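Local coordinates for ATP-dependent DNA helicase (PDB 5V9X), which couples ATP hydrolysis to 3'-to-5' movement along single-stranded DNA and unwinds RNA:DNA duplexes, at residues A110-R115 against I389-V394; A365-D370 against G374-V379; I294-S299 against V413-H418. All coordinates share one frame; numbering follows the deposited sequence.

Contact 1 (A110-R115 against I389-V394). With ANP (phosphoaminophosphonic acid-adenylate ester), chain C.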
loop_
_atom_site.group_PDB
_atom_site.type_symbol
_atom_site.label_atom_id
_atom_site.label_comp_id
_atom_site.label_asym_id
_atom_site.label_seq_id
_atom_site.Cartn_x
_atom_site.Cartn_y
_atom_site.Cartn_z
ATOM N N ALA A 110 1.272 -13.842 -8.702
ATOM C CA ALA A 110 2.298 -14.868 -8.860
ATOM C C ALA A 110 1.746 -16.095 -9.574
ATOM O O ALA A 110 2.394 -16.645 -10.473
ATOM C CB ALA A 110 2.869 -15.253 -7.496
ATOM N N VAL A 111 0.543 -16.530 -9.194
ATOM C CA VAL A 111 -0.075 -17.679 -9.847
ATOM C C VAL A 111 -0.505 -17.324 -11.266
ATOM O O VAL A 111 -0.397 -18.144 -12.186
ATOM C CB VAL A 111 -1.253 -18.192 -8.998
ATOM C CG1 VAL A 111 -2.090 -19.191 -9.776
ATOM C CG2 VAL A 111 -0.740 -18.816 -7.708
ATOM N N ASP A 112 -0.984 -16.097 -11.474
ATOM C CA ASP A 112 -1.405 -15.699 -12.813
ATOM C C ASP A 112 -0.222 -15.612 -13.771
ATOM O O ASP A 112 -0.369 -15.915 -14.961
ATOM C CB ASP A 112 -2.151 -14.366 -12.763
ATOM C CG ASP A 112 -2.992 -14.126 -14.000
ATOM O OD1 ASP A 112 -3.836 -14.990 -14.320
ATOM O OD2 ASP A 112 -2.817 -13.072 -14.648
ATOM N N VAL A 113 0.951 -15.208 -13.277
ATOM C CA VAL A 113 2.138 -15.188 -14.125
ATOM C C VAL A 113 2.532 -16.605 -14.521
ATOM O O VAL A 113 2.922 -16.857 -15.669
ATOM C CB VAL A 113 3.293 -14.453 -13.422
ATOM C CG1 VAL A 113 4.573 -14.582 -14.226
ATOM C CG2 VAL A 113 2.950 -12.991 -13.227
ATOM N N GLU A 114 2.436 -17.555 -13.583
ATOM C CA GLU A 114 2.780 -18.937 -13.903
ATOM C C GLU A 114 1.896 -19.477 -15.015
ATOM O O GLU A 114 2.379 -20.145 -15.937
ATOM C CB GLU A 114 2.664 -19.823 -12.665
ATOM C CG GLU A 114 2.920 -21.294 -12.970
ATOM C CD GLU A 114 2.682 -22.208 -11.787
ATOM O OE1 GLU A 114 1.833 -21.878 -10.933
ATOM O OE2 GLU A 114 3.349 -23.264 -11.715
ATOM N N ARG A 115 0.595 -19.194 -14.946
ATOM C CA ARG A 115 -0.323 -19.675 -15.970
ATOM C C ARG A 115 -0.062 -18.995 -17.309
ATOM O O ARG A 115 -0.114 -19.645 -18.360
ATOM C CB ARG A 115 -1.764 -19.450 -15.520
ATOM C CG ARG A 115 -2.801 -19.909 -16.516
ATOM C CD ARG A 115 -4.171 -19.988 -15.880
ATOM N NE ARG A 115 -5.150 -20.551 -16.803
ATOM C CZ ARG A 115 -6.396 -20.868 -16.474
ATOM N NH1 ARG A 115 -6.831 -20.680 -15.234
ATOM N NH2 ARG A 115 -7.210 -21.376 -17.388
ATOM N N ILE A 389 -2.748 -9.058 -12.635
ATOM C CA ILE A 389 -3.524 -10.157 -13.203
ATOM C C ILE A 389 -4.035 -9.779 -14.586
ATOM O O ILE A 389 -4.345 -8.611 -14.861
ATOM C CB ILE A 389 -4.689 -10.552 -12.279
ATOM C CG1 ILE A 389 -5.635 -9.369 -12.065
ATOM C CG2 ILE A 389 -4.164 -11.087 -10.957
ATOM C CD1 ILE A 389 -6.942 -9.744 -11.420
ATOM N N ASP A 390 -4.108 -10.770 -15.471
ATOM C CA ASP A 390 -4.483 -10.577 -16.871
ATOM C C ASP A 390 -5.710 -11.439 -17.161
ATOM O O ASP A 390 -5.615 -12.518 -17.752
ATOM C CB ASP A 390 -3.313 -10.917 -17.789
ATOM C CG ASP A 390 -3.690 -10.862 -19.249
ATOM O OD1 ASP A 390 -4.219 -9.818 -19.688
ATOM O OD2 ASP A 390 -3.460 -11.865 -19.958
ATOM N N MET A 391 -6.873 -10.955 -16.736
ATOM C CA MET A 391 -8.141 -11.646 -16.947
ATOM C C MET A 391 -8.797 -11.043 -18.183
ATOM O O MET A 391 -9.417 -9.979 -18.115
ATOM C CB MET A 391 -9.032 -11.518 -15.717
ATOM C CG MET A 391 -8.372 -11.951 -14.420
ATOM S SD MET A 391 -7.987 -13.709 -14.393
ATOM C CE MET A 391 -7.259 -13.888 -12.767
ATOM N N GLY A 392 -8.662 -11.732 -19.317
ATOM C CA GLY A 392 -9.171 -11.231 -20.584
ATOM C C GLY A 392 -10.679 -11.114 -20.665
ATOM O O GLY A 392 -11.183 -10.520 -21.623
ATOM N N ALA A 393 -11.407 -11.661 -19.692
ATOM C CA ALA A 393 -12.862 -11.595 -19.686
ATOM C C ALA A 393 -13.407 -10.420 -18.885
ATOM O O ALA A 393 -14.606 -10.140 -18.969
ATOM C CB ALA A 393 -13.447 -12.897 -19.131
ATOM N N VAL A 394 -12.568 -9.731 -18.118
ATOM C CA VAL A 394 -13.021 -8.625 -17.281
ATOM C C VAL A 394 -13.075 -7.365 -18.139
ATOM O O VAL A 394 -12.044 -6.868 -18.596
ATOM C CB VAL A 394 -12.109 -8.430 -16.065
ATOM C CG1 VAL A 394 -12.588 -7.254 -15.227
ATOM C CG2 VAL A 394 -12.060 -9.696 -15.230
HETATM P PG ANP C . -0.038 -4.645 -15.869
HETATM O O1G ANP C . -1.401 -4.495 -15.274
HETATM O O2G ANP C . 0.808 -5.659 -15.009
HETATM O O3G ANP C . 0.692 -3.240 -15.900
HETATM P PB ANP C . 1.291 -5.493 -18.144
HETATM O O1B ANP C . 2.188 -6.374 -17.228
HETATM O O2B ANP C . 1.958 -4.185 -18.400
HETATM N N3B ANP C . -0.204 -5.245 -17.438
HETATM P PA ANP C . 0.780 -7.776 -19.520
HETATM O O1A ANP C . -0.065 -8.242 -18.392
HETATM O O2A ANP C . 2.157 -8.436 -19.572
HETATM O O3A ANP C . 1.065 -6.217 -19.497
HETATM O "O5'" ANP C . 0.016 -7.995 -20.888
HETATM C "C5'" ANP C . -1.330 -7.512 -21.215
HETATM C "C4'" ANP C . -1.999 -8.508 -22.131
HETATM O "O4'" ANP C . -1.545 -8.326 -23.498
HETATM C "C3'" ANP C . -1.667 -9.957 -21.800
HETATM O "O3'" ANP C . -2.717 -10.793 -22.258
HETATM C "C2'" ANP C . -0.413 -10.203 -22.639
HETATM O "O2'" ANP C . -0.013 -11.582 -22.688
HETATM C "C1'" ANP C . -0.796 -9.458 -23.920
HETATM N N9 ANP C . 0.318 -8.971 -24.741
HETATM C C8 ANP C . 1.651 -8.911 -24.426
HETATM N N7 ANP C . 2.402 -8.401 -25.374
HETATM C C5 ANP C . 1.502 -8.118 -26.389
HETATM C C6 ANP C . 1.664 -7.561 -27.671
HETATM N N6 ANP C . 2.841 -7.174 -28.167
HETATM N N1 ANP C . 0.557 -7.414 -28.437
HETATM C C2 ANP C . -0.623 -7.797 -27.942
HETATM N N3 ANP C . -0.896 -8.335 -26.751
HETATM C C4 ANP C . 0.215 -8.467 -26.015
#
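The carboxylate of Asp112 reaches from helix 107-116 to the backbone of Ile389 and Asp390, bridging the two RecA-like domains of a superfamily 2 helicase. The helix belongs to the first domain. Residues 389-394 lie in the second, where Ile389 and Asp390 probably belong to helicase motif V. Followed outward, the Asp112 side chain leaves the helix toward the loop from CB, with CG anti to the backbone N (chi1 -161°), a torsion that directs the carboxylate at the loop. CG stops 3.8 Å from the amide N of Asp390, and the two oxygens then divide the work. OD2 accepts the Asp390 N-H at 2.8 Å, on its syn side but tilted 32° out of the carboxylate plane, and packs 3.3 Å from CA of Ile389. OD1 turns to the methyl CE of Met391, 3.9 Å away, and also forms a salt bridge with Lys372, whose NZ donates in addition to the carbonyl O of Asp390. Aspartate suits this place because it is short enough to fit between helix and loop while serving an amide and a lysine at once. The lysine would offset its buried negative charge. Met391 brings its end closer than its base by bending at chi2 (-65°), so a flexible, unbranched chain can lay its methyl against OD1. Beyond it, a type I turn closed by Val394 N on Met391 O (3.2 Å) leads the chain into strand 394-400. Asp390 turns its own side chain to the nucleotide analogue, with a weak hydrogen bond from OD2 to Asn116 ND2 of helix 107-116. The ribose hydroxyl O3' donates to the same Asp390 OD2 at 2.6 Å.

Contact 2 (A365-D370 against G374-V379)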
loop_
_atom_site.group_PDB
_atom_site.type_symbol
_atom_site.label_atom_id
_atom_site.label_comp_id
_atom_site.label_asym_id
_atom_site.label_seq_id
_atom_site.Cartn_x
_atom_site.Cartn_y
_atom_site.Cartn_z
ATOM N N ALA A 365 -8.354 -20.301 -5.322
ATOM C CA ALA A 365 -7.925 -20.877 -6.594
ATOM C C ALA A 365 -9.095 -21.039 -7.554
ATOM O O ALA A 365 -8.961 -20.778 -8.756
ATOM C CB ALA A 365 -7.236 -22.221 -6.356
ATOM N N GLN A 366 -10.254 -21.466 -7.045
ATOM C CA GLN A 366 -11.417 -21.630 -7.911
ATOM C C GLN A 366 -11.958 -20.289 -8.390
ATOM O O GLN A 366 -12.492 -20.200 -9.503
ATOM C CB GLN A 366 -12.513 -22.413 -7.185
ATOM C CG GLN A 366 -12.116 -23.829 -6.790
ATOM C CD GLN A 366 -11.846 -24.728 -7.987
ATOM O OE1 GLN A 366 -12.234 -24.419 -9.117
ATOM N NE2 GLN A 366 -11.179 -25.851 -7.740
ATOM N N VAL A 367 -11.830 -19.241 -7.573
ATOM C CA VAL A 367 -12.289 -17.919 -7.986
ATOM C C VAL A 367 -11.412 -17.375 -9.108
ATOM O O VAL A 367 -11.911 -16.805 -10.084
ATOM C CB VAL A 367 -12.326 -16.969 -6.774
ATOM C CG1 VAL A 367 -12.520 -15.531 -7.224
ATOM C CG2 VAL A 367 -13.438 -17.376 -5.820
ATOM N N GLU A 368 -10.093 -17.552 -8.993
ATOM C CA GLU A 368 -9.191 -17.099 -10.048
ATOM C C GLU A 368 -9.387 -17.899 -11.329
ATOM O O GLU A 368 -9.335 -17.340 -12.430
ATOM C CB GLU A 368 -7.740 -17.199 -9.577
ATOM C CG GLU A 368 -7.409 -16.342 -8.370
ATOM C CD GLU A 368 -6.092 -16.729 -7.725
ATOM O OE1 GLU A 368 -5.202 -17.241 -8.438
ATOM O OE2 GLU A 368 -5.952 -16.528 -6.500
ATOM N N ASP A 369 -9.610 -19.210 -11.208
ATOM C CA ASP A 369 -9.771 -20.045 -12.395
ATOM C C ASP A 369 -11.073 -19.722 -13.118
ATOM O O ASP A 369 -11.088 -19.560 -14.344
ATOM C CB ASP A 369 -9.710 -21.523 -12.008
ATOM C CG ASP A 369 -9.491 -22.433 -13.206
ATOM O OD1 ASP A 369 -10.297 -22.383 -14.161
ATOM O OD2 ASP A 369 -8.502 -23.199 -13.195
ATOM N N ASP A 370 -12.179 -19.626 -12.375
ATOM C CA ASP A 370 -13.458 -19.297 -12.995
ATOM C C ASP A 370 -13.498 -17.865 -13.512
ATOM O O ASP A 370 -14.283 -17.569 -14.420
ATOM C CB ASP A 370 -14.600 -19.536 -12.007
ATOM C CG ASP A 370 -14.815 -21.006 -11.715
ATOM O OD1 ASP A 370 -14.318 -21.844 -12.496
ATOM O OD2 ASP A 370 -15.483 -21.325 -10.708
ATOM N N GLY A 374 -13.930 -16.657 -17.519
ATOM C CA GLY A 374 -15.171 -15.931 -17.676
ATOM C C GLY A 374 -16.395 -16.620 -17.118
ATOM O O GLY A 374 -17.489 -16.047 -17.189
ATOM N N ARG A 375 -16.250 -17.833 -16.572
ATOM C CA ARG A 375 -17.382 -18.515 -15.948
ATOM C C ARG A 375 -17.980 -17.677 -14.824
ATOM O O ARG A 375 -19.199 -17.680 -14.617
ATOM C CB ARG A 375 -16.943 -19.877 -15.409
ATOM C CG ARG A 375 -16.547 -20.887 -16.467
ATOM C CD ARG A 375 -17.740 -21.705 -16.923
ATOM N NE ARG A 375 -17.357 -22.725 -17.895
ATOM C CZ ARG A 375 -18.223 -23.469 -18.575
ATOM N NH1 ARG A 375 -19.527 -23.310 -18.391
ATOM N NH2 ARG A 375 -17.784 -24.371 -19.444
ATOM N N LEU A 376 -17.136 -16.958 -14.089
ATOM C CA LEU A 376 -17.566 -16.133 -12.969
ATOM C C LEU A 376 -17.776 -14.702 -13.453
ATOM O O LEU A 376 -16.854 -14.081 -13.993
ATOM C CB LEU A 376 -16.530 -16.183 -11.847
ATOM C CG LEU A 376 -16.828 -15.394 -10.574
ATOM C CD1 LEU A 376 -18.044 -15.963 -9.852
ATOM C CD2 LEU A 376 -15.603 -15.379 -9.666
ATOM N N ARG A 377 -18.983 -14.178 -13.251
ATOM C CA ARG A 377 -19.343 -12.875 -13.792
ATOM C C ARG A 377 -18.961 -11.718 -12.883
ATOM O O ARG A 377 -18.852 -10.582 -13.364
ATOM C CB ARG A 377 -20.845 -12.818 -14.081
ATOM C CG ARG A 377 -21.299 -13.814 -15.128
ATOM C CD ARG A 377 -22.635 -13.411 -15.707
ATOM N NE ARG A 377 -22.545 -12.156 -16.449
ATOM C CZ ARG A 377 -23.598 -11.470 -16.876
ATOM N NH1 ARG A 377 -24.823 -11.914 -16.627
ATOM N NH2 ARG A 377 -23.431 -10.338 -17.546
ATOM N N ALA A 378 -18.758 -11.969 -11.593
ATOM C CA ALA A 378 -18.362 -10.916 -10.671
ATOM C C ALA A 378 -17.527 -11.518 -9.553
ATOM O O ALA A 378 -17.818 -12.617 -9.071
ATOM C CB ALA A 378 -19.580 -10.190 -10.090
ATOM N N VAL A 379 -16.486 -10.793 -9.153
ATOM C CA VAL A 379 -15.690 -11.125 -7.980
ATOM C C VAL A 379 -15.540 -9.861 -7.146
ATOM O O VAL A 379 -15.219 -8.794 -7.681
ATOM C CB VAL A 379 -14.313 -11.710 -8.355
ATOM C CG1 VAL A 379 -13.640 -10.869 -9.428
ATOM C CG2 VAL A 379 -13.424 -11.823 -7.120
#
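Val367 overlaps two residues with a single methyl: its CG1 lies 3.9 Å from CD2 of Leu376 and 3.8 Å from CG2 of Val379. Both neighbours approach at a slant, and CG1 reaches them because it stands anti to the backbone N (chi1 168°), on the side of the helix that faces the sheet. The compact branched valines and the longer leucine fit here, Leu376 reaching the helix from the turn while Val379 comes up from the start of the strand. One turn further along the helix, the contact becomes polar. The carbonyl O of Asp370 accepts the N-H of Leu376 at 2.9 Å, with the donor 53° above the carbonyl plane. Meanwhile CB of Asp370 packs 3.9 Å from CB of Leu376 and 4.1 Å from CB of Arg375. The carboxylate itself turns to Arg353 of strand 352-355, with which OD2 makes a salt bridge. Arg375 meets the helix through its base, and its bent chain carries the guanidinium away. The tight reversal is possible because Gly374, the first residue to leave helical geometry, has a positive phi (77°), which costs a residue without a side chain little. Helix end, glycine turn and incoming strand thus form the second half of a beta-alpha-beta unit, strand 352-355, helix 361-372 and strand 378-381, the repeating element of a RecA-like domain.

Contact 3 (I294-S299 against V413-H418). With ANP (phosphoaminophosphonic acid-adenylate ester), chain C; nucleotides of chain B.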
loop_
_atom_site.group_PDB
_atom_site.type_symbol
_atom_site.label_atom_id
_atom_site.label_comp_id
_atom_site.label_asym_id
_atom_site.label_seq_id
_atom_site.Cartn_x
_atom_site.Cartn_y
_atom_site.Cartn_z
ATOM N N ILE A 294 -14.884 -6.900 -11.721
ATOM C CA ILE A 294 -14.225 -6.941 -10.422
ATOM C C ILE A 294 -14.742 -5.763 -9.610
ATOM O O ILE A 294 -14.585 -4.604 -10.015
ATOM C CB ILE A 294 -12.696 -6.895 -10.549
ATOM C CG1 ILE A 294 -12.191 -8.042 -11.424
ATOM C CG2 ILE A 294 -12.051 -6.956 -9.174
ATOM C CD1 ILE A 294 -10.698 -8.001 -11.670
ATOM N N VAL A 295 -15.370 -6.058 -8.478
ATOM C CA VAL A 295 -15.806 -5.044 -7.527
ATOM C C VAL A 295 -14.781 -5.003 -6.403
ATOM O O VAL A 295 -14.587 -5.999 -5.696
ATOM C CB VAL A 295 -17.215 -5.345 -6.991
ATOM C CG1 VAL A 295 -17.696 -4.216 -6.089
ATOM C CG2 VAL A 295 -18.186 -5.567 -8.140
ATOM N N PHE A 296 -14.110 -3.867 -6.244
ATOM C CA PHE A 296 -13.092 -3.710 -5.214
ATOM C C PHE A 296 -13.702 -3.080 -3.969
ATOM O O PHE A 296 -14.366 -2.041 -4.051
ATOM C CB PHE A 296 -11.921 -2.863 -5.712
ATOM C CG PHE A 296 -10.961 -3.608 -6.597
ATOM C CD1 PHE A 296 -10.090 -4.546 -6.063
ATOM C CD2 PHE A 296 -10.918 -3.365 -7.962
ATOM C CE1 PHE A 296 -9.199 -5.237 -6.874
ATOM C CE2 PHE A 296 -10.031 -4.050 -8.780
ATOM C CZ PHE A 296 -9.170 -4.988 -8.235
ATOM N N ALA A 297 -13.471 -3.713 -2.822
ATOM C CA ALA A 297 -13.866 -3.190 -1.524
ATOM C C ALA A 297 -12.618 -2.947 -0.690
ATOM O O ALA A 297 -11.652 -3.712 -0.766
ATOM C CB ALA A 297 -14.810 -4.155 -0.801
ATOM N N ASN A 298 -12.638 -1.881 0.107
ATOM C CA ASN A 298 -11.468 -1.473 0.874
ATOM C C ASN A 298 -11.303 -2.240 2.184
ATOM O O ASN A 298 -10.482 -1.838 3.015
ATOM C CB ASN A 298 -11.521 0.033 1.152
ATOM C CG ASN A 298 -11.321 0.865 -0.103
ATOM O OD1 ASN A 298 -10.851 0.364 -1.124
ATOM N ND2 ASN A 298 -11.669 2.144 -0.030
ATOM N N SER A 299 -12.048 -3.322 2.392
ATOM C CA SER A 299 -11.839 -4.170 3.557
ATOM C C SER A 299 -12.371 -5.560 3.244
ATOM O O SER A 299 -13.158 -5.750 2.312
ATOM C CB SER A 299 -12.515 -3.601 4.810
ATOM O OG SER A 299 -13.921 -3.765 4.755
ATOM N N VAL A 413 -8.515 -0.280 -11.785
ATOM C CA VAL A 413 -9.284 -0.148 -13.022
ATOM C C VAL A 413 -8.541 -0.788 -14.188
ATOM O O VAL A 413 -9.163 -1.269 -15.143
ATOM C CB VAL A 413 -9.605 1.336 -13.292
ATOM C CG1 VAL A 413 -10.279 1.515 -14.649
ATOM C CG2 VAL A 413 -10.492 1.895 -12.185
ATOM N N GLY A 414 -7.209 -0.837 -14.117
ATOM C CA GLY A 414 -6.422 -1.463 -15.166
ATOM C C GLY A 414 -6.728 -2.931 -15.387
ATOM O O GLY A 414 -6.430 -3.457 -16.464
ATOM N N ARG A 415 -7.315 -3.609 -14.394
ATOM C CA ARG A 415 -7.674 -5.014 -14.567
ATOM C C ARG A 415 -8.676 -5.200 -15.698
ATOM O O ARG A 415 -8.682 -6.246 -16.357
ATOM C CB ARG A 415 -8.248 -5.592 -13.270
ATOM C CG ARG A 415 -7.343 -5.502 -12.044
ATOM C CD ARG A 415 -5.912 -5.876 -12.364
ATOM N NE ARG A 415 -5.104 -4.697 -12.654
ATOM C CZ ARG A 415 -3.979 -4.719 -13.357
ATOM N NH1 ARG A 415 -3.529 -5.861 -13.855
ATOM N NH2 ARG A 415 -3.309 -3.595 -13.569
ATOM N N ALA A 416 -9.528 -4.208 -15.934
ATOM C CA ALA A 416 -10.481 -4.270 -17.031
ATOM C C ALA A 416 -9.810 -3.894 -18.348
ATOM O O ALA A 416 -8.877 -3.085 -18.385
ATOM C CB ALA A 416 -11.670 -3.346 -16.763
ATOM N N GLY A 417 -10.299 -4.490 -19.431
ATOM C CA GLY A 417 -9.737 -4.243 -20.751
ATOM C C GLY A 417 -8.253 -4.525 -20.842
ATOM O O GLY A 417 -7.513 -3.763 -21.477
ATOM N N HIS A 418 -7.800 -5.617 -20.227
ATOM C CA HIS A 418 -6.371 -5.866 -20.039
ATOM C C HIS A 418 -5.736 -6.435 -21.312
ATOM O O HIS A 418 -5.156 -7.520 -21.331
ATOM C CB HIS A 418 -6.161 -6.791 -18.850
ATOM C CG HIS A 418 -4.830 -6.627 -18.191
ATOM N ND1 HIS A 418 -3.782 -7.498 -18.399
ATOM C CD2 HIS A 418 -4.372 -5.684 -17.333
ATOM C CE1 HIS A 418 -2.739 -7.101 -17.694
ATOM N NE2 HIS A 418 -3.070 -6.003 -17.039
HETATM P PG ANP C . -0.038 -4.645 -15.869
HETATM O O1G ANP C . -1.401 -4.495 -15.274
HETATM O O2G ANP C . 0.808 -5.659 -15.009
HETATM O O3G ANP C . 0.692 -3.240 -15.900
HETATM P PB ANP C . 1.291 -5.493 -18.144
HETATM O O1B ANP C . 2.188 -6.374 -17.228
HETATM O O2B ANP C . 1.958 -4.185 -18.400
HETATM N N3B ANP C . -0.204 -5.245 -17.438
HETATM P PA ANP C . 0.780 -7.776 -19.520
HETATM O O1A ANP C . -0.065 -8.242 -18.392
HETATM O O2A ANP C . 2.157 -8.436 -19.572
HETATM O O3A ANP C . 1.065 -6.217 -19.497
HETATM O "O5'" ANP C . 0.016 -7.995 -20.888
HETATM C "C5'" ANP C . -1.330 -7.512 -21.215
HETATM C "C4'" ANP C . -1.999 -8.508 -22.131
HETATM O "O4'" ANP C . -1.545 -8.326 -23.498
HETATM C "C3'" ANP C . -1.667 -9.957 -21.800
HETATM O "O3'" ANP C . -2.717 -10.793 -22.258
HETATM C "C2'" ANP C . -0.413 -10.203 -22.639
HETATM O "O2'" ANP C . -0.013 -11.582 -22.688
HETATM C "C1'" ANP C . -0.796 -9.458 -23.920
HETATM N N9 ANP C . 0.318 -8.971 -24.741
HETATM C C8 ANP C . 1.651 -8.911 -24.426
HETATM N N7 ANP C . 2.402 -8.401 -25.374
HETATM C C5 ANP C . 1.502 -8.118 -26.389
HETATM C C6 ANP C . 1.664 -7.561 -27.671
HETATM N N6 ANP C . 2.841 -7.174 -28.167
HETATM N N1 ANP C . 0.557 -7.414 -28.437
HETATM C C2 ANP C . -0.623 -7.797 -27.942
HETATM N N3 ANP C . -0.896 -8.335 -26.751
HETATM C C4 ANP C . 0.215 -8.467 -26.015
ATOM P P DG B 6 -10.955 -0.407 10.309
ATOM O OP1 DG B 6 -11.487 -1.650 10.912
ATOM O OP2 DG B 6 -9.751 0.236 10.883
ATOM O "O5'" DG B 6 -10.662 -0.677 8.773
ATOM C "C5'" DG B 6 -9.565 -1.451 8.397
ATOM C "C4'" DG B 6 -9.491 -1.529 6.893
ATOM O "O4'" DG B 6 -9.305 -0.205 6.348
ATOM C "C3'" DG B 6 -8.353 -2.388 6.359
ATOM O "O3'" DG B 6 -8.893 -3.444 5.595
ATOM C "C2'" DG B 6 -7.509 -1.426 5.506
ATOM C "C1'" DG B 6 -8.477 -0.284 5.221
ATOM N N9 DG B 6 -7.836 1.024 5.036
ATOM C C8 DG B 6 -8.263 2.227 5.552
ATOM N N7 DG B 6 -7.505 3.235 5.225
ATOM C C5 DG B 6 -6.508 2.673 4.437
ATOM C C6 DG B 6 -5.400 3.282 3.797
ATOM O O6 DG B 6 -5.073 4.478 3.801
ATOM N N1 DG B 6 -4.633 2.352 3.098
ATOM C C2 DG B 6 -4.902 1.005 3.026
ATOM N N2 DG B 6 -4.049 0.264 2.303
ATOM N N3 DG B 6 -5.936 0.422 3.618
ATOM C C4 DG B 6 -6.696 1.311 4.307
#
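The ring of Phe296 presents its edge to Arg415, with CZ 4.3 Å from CG near the ring plane, while CG2 of Ile294 lies 3.5 Å above one face, offset toward the rim. The arginine belongs to Gln411-Arg412-Val413-Gly414-Arg415-Ala416-Gly417-His418, the counterpart of helicase motif VI; the two apolar residues lie on strand 292-296, inside the second RecA-like sheet. The other two flat groups meet the nucleotide edge-on. The guanidinium of Arg415 has O1G of the terminal phosphate at its edge and in its plane, bound by both NH1 (2.9 Å) and NH2 (2.7 Å). The His418 ring has the same oxygen in its plane at one edge and the carbonyl O of Gly414 at another. Three donors therefore grip O1G, and their pull would stabilise charge on that phosphate, consistent with Arg415 acting as an arginine finger, as in related helicases. Nearer the backbone the packing is apolar: CD1 of Ile294 rests 3.8 Å from CB of Arg415, giving the base of a buried charged chain an apolar floor. Bends at chi2 (-44°) and chi3 then swing the guanidinium away from the strand, and its NE donates to the carbonyl O of Gln411, which steadies the group's rotation. Histidine suits position 418 because its two ring nitrogens can serve two different partners: ND1 bonds to OD1 of Asp390, and NE2 donates to O1G at 2.9 Å along a nearly straight path of 178°.

All three contacts lie on one side of the chain's centre, with contact centres 11 to 14 Å apart. In chain order 110-115, 294-299, 365-370, 374-379, 389-394 and 413-418, contact 2 falls within the span enclosed by each of the other two, whereas contacts 1 and 3 alternate. Contacts 2 and 3 share the parallel sheet of the second RecA-like domain, where strands 378-381 and 292-296 are neighbours. Helix 361-372 of contact 2 also supplies Lys372 to contact 1. Contacts 1 and 3 both touch the nucleotide analogue, one at the ribose and the other at the terminal phosphate. The second domain's sheet and its loops thus pack directly behind the interdomain ATP site.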